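PDB 3BW2: 2-nitropropane dioxygenase from Streptomyces ansochromogenes, which is an FMN-dependent, nitroalkane-oxidising flavoenzyme that probably uses molecular oxygen to denitrify alkyl nitronates such as propionate 3-nitronate. Local coordinates for residues A192-G195 and L196-L200; A201-R204 and E205-I209; A224-A228 and A229-A233; R265-R268 and A269-G272; P291-Y294 and P295-H299. All blocks are in the same frame, centred on the assembly; numbering follows the deposited sequence.

In the fold
The five contacts follow one another along a TIM-barrel flavoprotein chain; each is local, and none encloses or crosses another. Interaction 1 starts helix 196-206, and interaction 2 ends it and turns toward strand 211-214. Interaction 3 closes helix 220-228 and leads into strand 233-236; L200 of interaction 1 packs against V226, A229 and A231 there, which ties successive barrel helices together. All three of these contacts also touch the second subunit. Interaction 4 rounds the loop after strand 264-267, and interaction 5 starts helix 296-311. The centres of interactions 4 and 5 lie about 9 Å apart, and they meet where T271 and G272 pack on V297 and Y294. Interactions 3 and 5 lie on opposite sides of the chain's centre.

Interaction 1: residues A192-G195 and L196-L200; sequences AGIG and LLSLL
I194 lays its CG2 methyl over the first turn of helix 196-206, where it comes within 3.6 Å of L199 N and 3.8 Å of L199 CB. The methyl gets there because CG2 stands anti to the backbone N, while CG1 lies beside that N (chi1 -54°) and carries CD1 elsewhere. The side chains of I194 and L199 cross at about a right angle, so the meeting is that of one branch with the base of a leucine rather than a long overlap. S198 adds a second apolar edge, its CB 3.9 Å from I194 CG2, while S198 OG hydrogen-bonds to Q202 further along the helix.

G195 holds the N-cap position. Its carbonyl oxygen takes a nearly linear bond from L199 N, 2.9 Å with 171° at the hydrogen, which is the first regular helical bond; S198 N gives the same oxygen a weak one. Glycine has no side chain to cap the opening N-H groups, and L196 N is instead bonded to the carboxylate of E175. Q323 of the second subunit bonds G195 N and G193 O, fixing the approach to the helix from across the dimer interface.

The contact thus combines a helix start bonded through the backbone with the packing of one isoleucine methyl on S198 and L199, and the E175 carboxylate is likely to interact favourably with the positive end of the helix dipole.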
# COMPACT_ATOMS: atom_id res chain seq x y z
N ALA A 192 2.82 -2.35 9.76
CA ALA A 192 4.08 -1.89 9.17
C ALA A 192 4.17 -2.20 7.68
O ALA A 192 5.17 -1.86 7.04
CB ALA A 192 5.26 -2.53 9.91
N GLY A 193 3.13 -2.83 7.13
CA GLY A 193 3.12 -3.17 5.71
C GLY A 193 3.34 -2.01 4.76
O GLY A 193 2.70 -0.97 4.87
N ILE A 194 4.23 -2.20 3.80
CA ILE A 194 4.56 -1.16 2.83
C ILE A 194 3.83 -1.30 1.48
O ILE A 194 3.81 -2.38 0.89
CB ILE A 194 6.08 -1.15 2.56
CG1 ILE A 194 6.83 -1.03 3.89
CG2 ILE A 194 6.44 0.01 1.63
CD1 ILE A 194 8.32 -1.22 3.77
N GLY A 195 3.23 -0.20 1.01
CA GLY A 195 2.54 -0.23 -0.27
C GLY A 195 3.52 -0.64 -1.35
O GLY A 195 4.68 -0.22 -1.32
N LEU A 196 3.06 -1.45 -2.31
CA LEU A 196 3.94 -1.93 -3.37
C LEU A 196 4.75 -0.86 -4.11
O LEU A 196 5.95 -1.03 -4.33
CB LEU A 196 3.15 -2.75 -4.40
CG LEU A 196 3.98 -3.36 -5.54
CD1 LEU A 196 5.07 -4.28 -4.96
CD2 LEU A 196 3.06 -4.15 -6.47
N LEU A 197 4.09 0.23 -4.52
CA LEU A 197 4.79 1.27 -5.26
C LEU A 197 5.96 1.85 -4.46
O LEU A 197 7.00 2.22 -5.02
CB LEU A 197 3.82 2.40 -5.65
CG LEU A 197 4.41 3.55 -6.49
CD1 LEU A 197 5.06 3.00 -7.75
CD2 LEU A 197 3.30 4.53 -6.84
N SER A 198 5.80 1.91 -3.15
CA SER A 198 6.85 2.44 -2.30
C SER A 198 7.91 1.35 -2.07
O SER A 198 9.11 1.61 -2.18
CB SER A 198 6.26 2.90 -0.97
OG SER A 198 7.25 3.54 -0.18
N LEU A 199 7.47 0.14 -1.78
CA LEU A 199 8.40 -0.97 -1.55
C LEU A 199 9.28 -1.21 -2.78
O LEU A 199 10.49 -1.44 -2.66
CB LEU A 199 7.64 -2.25 -1.20
CG LEU A 199 8.52 -3.51 -1.05
CD1 LEU A 199 9.54 -3.30 0.08
CD2 LEU A 199 7.65 -4.72 -0.77
N LEU A 200 8.67 -1.18 -3.96
CA LEU A 200 9.41 -1.41 -5.19
C LEU A 200 10.56 -0.43 -5.37
O LEU A 200 11.68 -0.84 -5.68
CB LEU A 200 8.47 -1.33 -6.40
CG LEU A 200 9.12 -1.49 -7.77
CD1 LEU A 200 9.92 -2.79 -7.83
CD2 LEU A 200 8.04 -1.48 -8.85

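Interaction 2: residues A201-R204 and E205-I209; sequences AQVR and EAVDI
R204 reaches past the end of helix 196-206 and holds the carbonyl of I209 with both terminal nitrogens. R204 NH2 lies 3.0 Å and NH1 3.2 Å from I209 O, an end-on grip in which one acceptor takes two donors. That oxygen lies close to the guanidinium plane, but both nitrogens approach it from the same face of the carbonyl, above its plane. Bends at chi2 (33°, away from a staggered value) and chi3 (72°) steer the chain toward the residues after the helix, and the paired bonds to I209 O hold the guanidinium's rotation.

The tight part of the contact lies beside this grip. V203 O accepts from A206 N and from V207 N, each at 3.0 Å; the latter donor comes nearly in line with the carbonyl and the former from above its plane. V203 and V207 run side by side, with V203 CG1 and V207 CG2 4.1 Å apart, and both pack against helix 155-163. V203 also rests on V169 and V211 of the barrel strands.

The other side is looser. E205 N lies 3.3 Å from A201 O, a long bond, and the E205 side chain is exposed, although its OE2 forms a salt bridge with R219 of the second subunit. D208 is exposed too; its OD1 stays 5.5 Å from R204 NH1, so the opposite charges are near but not in contact, and D208 N is held by E162.

A weakly bonded last turn, tied down by side chain and backbone and leading into strand 211-214, forms the alpha-to-beta connection of a TIM barrel.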
# COMPACT_ATOMS: atom_id res chain seq x y z
N ALA A 201 10.29 0.85 -5.17
CA ALA A 201 11.31 1.88 -5.32
C ALA A 201 12.44 1.68 -4.31
O ALA A 201 13.62 1.82 -4.65
CB ALA A 201 10.70 3.27 -5.15
N GLN A 202 12.08 1.36 -3.07
CA GLN A 202 13.06 1.14 -2.01
C GLN A 202 13.94 -0.07 -2.32
O GLN A 202 15.16 -0.02 -2.18
CB GLN A 202 12.36 0.92 -0.66
CG GLN A 202 11.63 2.14 -0.10
CD GLN A 202 10.96 1.84 1.24
OE1 GLN A 202 11.62 1.45 2.21
NE2 GLN A 202 9.65 2.00 1.29
N VAL A 203 13.31 -1.17 -2.73
CA VAL A 203 14.04 -2.39 -3.06
C VAL A 203 14.96 -2.17 -4.26
O VAL A 203 16.11 -2.61 -4.26
CB VAL A 203 13.07 -3.56 -3.35
CG1 VAL A 203 13.84 -4.74 -3.96
CG2 VAL A 203 12.38 -3.98 -2.06
N ARG A 204 14.47 -1.47 -5.27
CA ARG A 204 15.27 -1.21 -6.46
C ARG A 204 16.57 -0.46 -6.12
O ARG A 204 17.60 -0.69 -6.76
CB ARG A 204 14.45 -0.42 -7.50
CG ARG A 204 15.22 0.04 -8.74
CD ARG A 204 16.33 -0.94 -9.14
NE ARG A 204 15.85 -2.19 -9.72
CZ ARG A 204 16.40 -3.38 -9.50
NH1 ARG A 204 17.46 -3.50 -8.71
NH2 ARG A 204 15.91 -4.46 -10.10
N GLU A 205 16.52 0.41 -5.12
CA GLU A 205 17.71 1.16 -4.73
C GLU A 205 18.55 0.44 -3.68
O GLU A 205 19.68 0.84 -3.39
CB GLU A 205 17.34 2.55 -4.20
CG GLU A 205 16.50 3.37 -5.16
CD GLU A 205 16.68 4.86 -4.97
OE1 GLU A 205 16.93 5.30 -3.83
OE2 GLU A 205 16.56 5.60 -5.97
N ALA A 206 18.00 -0.62 -3.10
CA ALA A 206 18.70 -1.39 -2.07
C ALA A 206 19.49 -2.57 -2.62
O ALA A 206 20.48 -2.99 -2.02
CB ALA A 206 17.70 -1.88 -1.04
N VAL A 207 19.06 -3.12 -3.75
CA VAL A 207 19.76 -4.26 -4.35
C VAL A 207 20.00 -4.03 -5.83
O VAL A 207 19.41 -3.13 -6.43
CB VAL A 207 18.96 -5.57 -4.17
CG1 VAL A 207 18.66 -5.80 -2.69
CG2 VAL A 207 17.68 -5.53 -4.99
N ASP A 208 20.85 -4.86 -6.43
CA ASP A 208 21.15 -4.73 -7.85
C ASP A 208 20.58 -5.87 -8.69
O ASP A 208 20.68 -5.85 -9.91
CB ASP A 208 22.67 -4.66 -8.08
CG ASP A 208 23.30 -3.47 -7.40
OD1 ASP A 208 22.72 -2.36 -7.47
OD2 ASP A 208 24.38 -3.63 -6.79
N ILE A 209 19.99 -6.86 -8.03
CA ILE A 209 19.40 -7.99 -8.75
C ILE A 209 18.00 -7.63 -9.23
O ILE A 209 17.38 -6.69 -8.72
CB ILE A 209 19.34 -9.24 -7.86
CG1 ILE A 209 18.60 -8.92 -6.56
CG2 ILE A 209 20.75 -9.73 -7.56
CD1 ILE A 209 18.28 -10.16 -5.73

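Interaction 3: residues A224-A228 and A229-A233; sequences AAVLA and AGADA
With CG anti to its carbonyl carbon (chi1 -66°) and CD1 extended beyond it, L227 turns its CD2 methyl toward A231 O, 3.2 Å away, across the Schellman motif that ends helix 220-228. The reversal is made at G230, whose phi of 113° would jam any CB against the preceding carbonyl oxygen. Two bonds define the motif: A231 N reaches back to V226 O at 2.9 Å, and G230 N to L227 O at 3.0 Å, the second from above the carbonyl plane. V226 O also receives a weak bond from A229 N, whose main acceptor is A225 O.

The apolar partner of the motif is the pair V226 and A231, with CB atoms 4.0 Å apart. L200 of helix 196-206 and A213 of strand 211-214 both pack on V226 and A231. From A231 the chain passes to strand 233-236 of the barrel, where A233 bonds to A213 of the neighbouring strand.

L227 CA also makes a CA-H...O contact of 3.5 Å with A231 O. A water bridges the two carbonyls, donating to L227 O and to A231 O, 2.7 Å from each.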
# COMPACT_ATOMS: atom_id res chain seq x y z
N ALA A 224 2.59 -2.27 -16.38
CA ALA A 224 3.42 -1.23 -16.98
C ALA A 224 3.92 -0.32 -15.87
O ALA A 224 5.06 0.16 -15.90
CB ALA A 224 2.60 -0.42 -17.99
N ALA A 225 3.06 -0.09 -14.88
CA ALA A 225 3.41 0.76 -13.75
C ALA A 225 4.63 0.23 -13.00
O ALA A 225 5.58 0.96 -12.77
CB ALA A 225 2.22 0.88 -12.80
N VAL A 226 4.60 -1.05 -12.62
CA VAL A 226 5.73 -1.61 -11.88
C VAL A 226 7.00 -1.67 -12.72
O VAL A 226 8.10 -1.53 -12.18
CB VAL A 226 5.41 -3.03 -11.32
CG1 VAL A 226 4.25 -2.94 -10.35
CG2 VAL A 226 5.11 -4.00 -12.46
N LEU A 227 6.86 -1.87 -14.02
CA LEU A 227 8.02 -1.92 -14.90
C LEU A 227 8.67 -0.53 -14.91
O LEU A 227 9.89 -0.40 -14.83
CB LEU A 227 7.62 -2.31 -16.32
CG LEU A 227 7.07 -3.73 -16.50
CD1 LEU A 227 6.74 -3.98 -17.97
CD2 LEU A 227 8.10 -4.74 -16.02
N ALA A 228 7.83 0.50 -14.99
CA ALA A 228 8.30 1.87 -15.00
C ALA A 228 9.03 2.18 -13.70
O ALA A 228 9.97 2.98 -13.67
CB ALA A 228 7.13 2.83 -15.17
N ALA A 229 8.60 1.54 -12.62
CA ALA A 229 9.20 1.76 -11.31
C ALA A 229 10.43 0.89 -11.02
O ALA A 229 10.96 0.92 -9.91
CB ALA A 229 8.16 1.56 -10.22
N GLY A 230 10.89 0.12 -12.00
CA GLY A 230 12.07 -0.69 -11.77
C GLY A 230 11.93 -2.21 -11.74
O GLY A 230 12.94 -2.92 -11.66
N ALA A 231 10.70 -2.72 -11.80
CA ALA A 231 10.51 -4.16 -11.77
C ALA A 231 10.80 -4.77 -13.14
O ALA A 231 10.62 -4.12 -14.17
CB ALA A 231 9.09 -4.50 -11.35
N ASP A 232 11.25 -6.02 -13.13
CA ASP A 232 11.54 -6.76 -14.36
C ASP A 232 10.29 -7.53 -14.78
O ASP A 232 10.11 -7.86 -15.95
CB ASP A 232 12.69 -7.75 -14.15
CG ASP A 232 14.03 -7.18 -14.55
OD1 ASP A 232 14.33 -6.03 -14.17
OD2 ASP A 232 14.79 -7.88 -15.24
N ALA A 233 9.43 -7.82 -13.82
CA ALA A 233 8.20 -8.56 -14.10
C ALA A 233 7.20 -8.32 -12.99
O ALA A 233 7.52 -7.75 -11.95
CB ALA A 233 8.49 -10.06 -14.22
O HOH W 1 11.98 -2.08 -15.20

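Interaction 4: residues R265-R268 and A269-G272; sequences RLTR and AFTG
T267 O, at the end of strand 264-267, accepts from a water 2.6 Å away, and the same water accepts from T271 N at 3.2 Å, so strand end and loop are bridged across the turn. Next comes a direct bond, G272 N to R268 O, 2.8 Å long. It spans from residue i to i+4 and closes the loop as an alpha-turn. G272 has phi 88°, a value at which a side chain would jam against the carbonyl of T271.

T267 also holds the turn through its side chain. With OG1 anti to the backbone N (chi1 -177°), the oxygen accepts from A269 N at 3.0 Å and 163°, an ST turn. A valine in place of T267 would keep the branched shape but take away that acceptor, and A269 N would probably be left without its mate and the turn less firmly set.

R268 runs extended from CG to NE alongside the chain, and its CD packs 3.4 Å from G272 O, which lies at the edge of the guanidinium. The charged end goes on to salt bridges with D185 and D190. T271 OG1 bonds to NE2 of H179, in strand 178-179.

Around the turn, T267 pairs with A275 of strand 275-278, which places it at an edge of the small antiparallel sheet. A269 O bonds to Y85 of helix 81-88, F270 meets F282 of helix 281-286, and F270 and T271 touch R305 of helix 296-311.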
# COMPACT_ATOMS: atom_id res chain seq x y z
N ARG A 265 -8.47 -7.88 4.74
CA ARG A 265 -7.67 -7.50 5.89
C ARG A 265 -6.60 -8.55 6.13
O ARG A 265 -6.78 -9.72 5.78
CB ARG A 265 -8.53 -7.41 7.15
CG ARG A 265 -9.42 -6.19 7.23
CD ARG A 265 -10.15 -6.15 8.56
NE ARG A 265 -11.01 -4.98 8.67
CZ ARG A 265 -10.56 -3.73 8.66
NH1 ARG A 265 -9.27 -3.48 8.54
NH2 ARG A 265 -11.42 -2.72 8.76
N LEU A 266 -5.48 -8.12 6.70
CA LEU A 266 -4.41 -9.04 7.03
C LEU A 266 -4.82 -9.64 8.36
O LEU A 266 -5.27 -8.91 9.25
CB LEU A 266 -3.09 -8.28 7.19
CG LEU A 266 -2.35 -7.89 5.92
CD1 LEU A 266 -1.21 -6.94 6.27
CD2 LEU A 266 -1.82 -9.15 5.24
N THR A 267 -4.70 -10.95 8.50
CA THR A 267 -5.08 -11.60 9.75
C THR A 267 -4.29 -12.87 10.01
O THR A 267 -3.76 -13.49 9.08
CB THR A 267 -6.58 -11.96 9.76
OG1 THR A 267 -6.94 -12.53 11.02
CG2 THR A 267 -6.90 -12.96 8.65
N ARG A 268 -4.21 -13.26 11.28
CA ARG A 268 -3.52 -14.48 11.68
C ARG A 268 -4.58 -15.51 12.06
O ARG A 268 -4.26 -16.62 12.47
CB ARG A 268 -2.61 -14.22 12.88
CG ARG A 268 -1.39 -13.34 12.60
CD ARG A 268 -0.34 -13.48 13.71
NE ARG A 268 0.85 -12.66 13.48
CZ ARG A 268 0.91 -11.34 13.67
NH1 ARG A 268 -0.15 -10.67 14.10
NH2 ARG A 268 2.04 -10.69 13.40
N ALA A 269 -5.85 -15.13 11.91
CA ALA A 269 -6.97 -16.00 12.27
C ALA A 269 -6.91 -17.43 11.74
O ALA A 269 -7.19 -18.38 12.46
CB ALA A 269 -8.28 -15.35 11.84
N PHE A 270 -6.55 -17.59 10.47
CA PHE A 270 -6.53 -18.92 9.87
C PHE A 270 -5.25 -19.73 10.00
O PHE A 270 -5.30 -20.96 10.08
CB PHE A 270 -6.87 -18.80 8.38
CG PHE A 270 -8.22 -18.19 8.11
CD1 PHE A 270 -9.38 -18.93 8.30
CD2 PHE A 270 -8.33 -16.87 7.69
CE1 PHE A 270 -10.63 -18.37 8.07
CE2 PHE A 270 -9.58 -16.30 7.46
CZ PHE A 270 -10.74 -17.05 7.65
N THR A 271 -4.10 -19.06 10.03
CA THR A 271 -2.83 -19.78 10.07
C THR A 271 -1.81 -19.37 11.12
O THR A 271 -0.79 -20.04 11.29
CB THR A 271 -2.15 -19.68 8.70
OG1 THR A 271 -1.74 -18.33 8.49
CG2 THR A 271 -3.11 -20.08 7.59
N GLY A 272 -2.06 -18.27 11.83
CA GLY A 272 -1.11 -17.83 12.83
C GLY A 272 -0.04 -16.93 12.26
O GLY A 272 0.90 -16.56 12.97
O HOH W 2 -3.86 -16.12 8.83

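Interaction 5: residues P291-Y294 and P295-H299; sequences PAAY and PDVHH
Y294 and P295 form the apolar centre of this start of helix 296-311, a cis tyrosine-proline peptide with the proline at the N-cap. The cis bond brings P295 back over the Tyr ring: P295 CB stands 3.6 Å from the centroid of the Y294 ring and only 3° off its normal, a CH-pi contact over the middle of one face. The ring is in place because CG is anti to the backbone N (chi1 178°), and the two side chains cross at about a right angle.

A second apolar patch lies beside it. V297 CG2 is 4.0 Å from A293 CB and 4.2 Å from P291 CG, and Y85 and V82 of helix 81-88 complete that patch from outside.

Toward the polar edge, Y294 OH bonds to the hydroxyl of Y44, whose ring stacks on H298, while F130 meets the Y294 ring. An alanine in place of Y294 would remove the face under P295 and would probably open a gap beside F130 and leave the Y44 hydroxyl without its mate. The Y294 side chain lies about 8 Å from the bound FMN, which puts the helix start near the flavin. D296 forms a salt bridge through OD2 to R107.

A backbone bond spans the N-cap residue: A293 O accepts from V297 N at 2.8 Å, 171° at the hydrogen, and the same oxygen lies 3.2 Å from V297 CG2.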
# COMPACT_ATOMS: atom_id res chain seq x y z
N PRO A 291 -3.16 -15.63 17.65
CA PRO A 291 -1.77 -15.49 18.07
C PRO A 291 -0.78 -15.74 16.93
O PRO A 291 -1.12 -16.35 15.92
CB PRO A 291 -1.64 -16.55 19.16
CG PRO A 291 -2.48 -17.67 18.61
CD PRO A 291 -3.71 -16.93 18.09
N ALA A 292 0.44 -15.25 17.10
CA ALA A 292 1.49 -15.44 16.11
C ALA A 292 2.06 -16.83 16.37
O ALA A 292 2.96 -16.99 17.19
CB ALA A 292 2.57 -14.38 16.27
N ALA A 293 1.52 -17.83 15.69
CA ALA A 293 1.98 -19.20 15.87
C ALA A 293 1.76 -20.01 14.60
O ALA A 293 0.75 -20.69 14.45
CB ALA A 293 1.22 -19.85 17.04
N TYR A 294 2.72 -19.93 13.69
CA TYR A 294 2.66 -20.63 12.41
C TYR A 294 3.72 -21.73 12.36
O TYR A 294 4.83 -21.54 12.85
CB TYR A 294 2.92 -19.63 11.27
CG TYR A 294 2.93 -20.26 9.90
CD1 TYR A 294 1.75 -20.44 9.19
CD2 TYR A 294 4.12 -20.71 9.34
CE1 TYR A 294 1.75 -21.05 7.94
CE2 TYR A 294 4.13 -21.33 8.09
CZ TYR A 294 2.95 -21.49 7.39
OH TYR A 294 2.95 -22.09 6.15
N PRO A 295 3.40 -22.89 11.76
CA PRO A 295 2.13 -23.25 11.13
C PRO A 295 1.16 -23.88 12.13
O PRO A 295 0.17 -24.49 11.74
CB PRO A 295 2.56 -24.23 10.05
CG PRO A 295 3.63 -25.00 10.77
CD PRO A 295 4.43 -23.91 11.48
N ASP A 296 1.47 -23.74 13.42
CA ASP A 296 0.64 -24.31 14.48
C ASP A 296 -0.85 -24.02 14.27
O ASP A 296 -1.67 -24.93 14.26
CB ASP A 296 1.08 -23.76 15.84
CG ASP A 296 2.52 -24.09 16.17
OD1 ASP A 296 3.42 -23.68 15.40
OD2 ASP A 296 2.76 -24.76 17.19
N VAL A 297 -1.18 -22.74 14.12
CA VAL A 297 -2.58 -22.35 13.92
C VAL A 297 -3.12 -22.92 12.62
O VAL A 297 -4.27 -23.35 12.55
CB VAL A 297 -2.72 -20.81 13.93
CG1 VAL A 297 -4.16 -20.42 13.62
CG2 VAL A 297 -2.31 -20.27 15.30
N HIS A 298 -2.29 -22.94 11.58
CA HIS A 298 -2.70 -23.50 10.30
C HIS A 298 -3.15 -24.95 10.45
O HIS A 298 -4.18 -25.35 9.91
CB HIS A 298 -1.55 -23.42 9.29
CG HIS A 298 -1.81 -24.20 8.04
ND1 HIS A 298 -1.44 -25.52 7.90
CD2 HIS A 298 -2.45 -23.87 6.89
CE1 HIS A 298 -1.84 -25.97 6.72
NE2 HIS A 298 -2.45 -24.98 6.09
N HIS A 299 -2.38 -25.75 11.19
CA HIS A 299 -2.73 -27.15 11.42
C HIS A 299 -4.03 -27.22 12.21
O HIS A 299 -4.91 -28.04 11.95
CB HIS A 299 -1.65 -27.87 12.21
CG HIS A 299 -0.33 -27.95 11.52
ND1 HIS A 299 -0.19 -28.39 10.22
CD2 HIS A 299 0.93 -27.68 11.96
CE1 HIS A 299 1.09 -28.39 9.89
NE2 HIS A 299 1.79 -27.96 10.93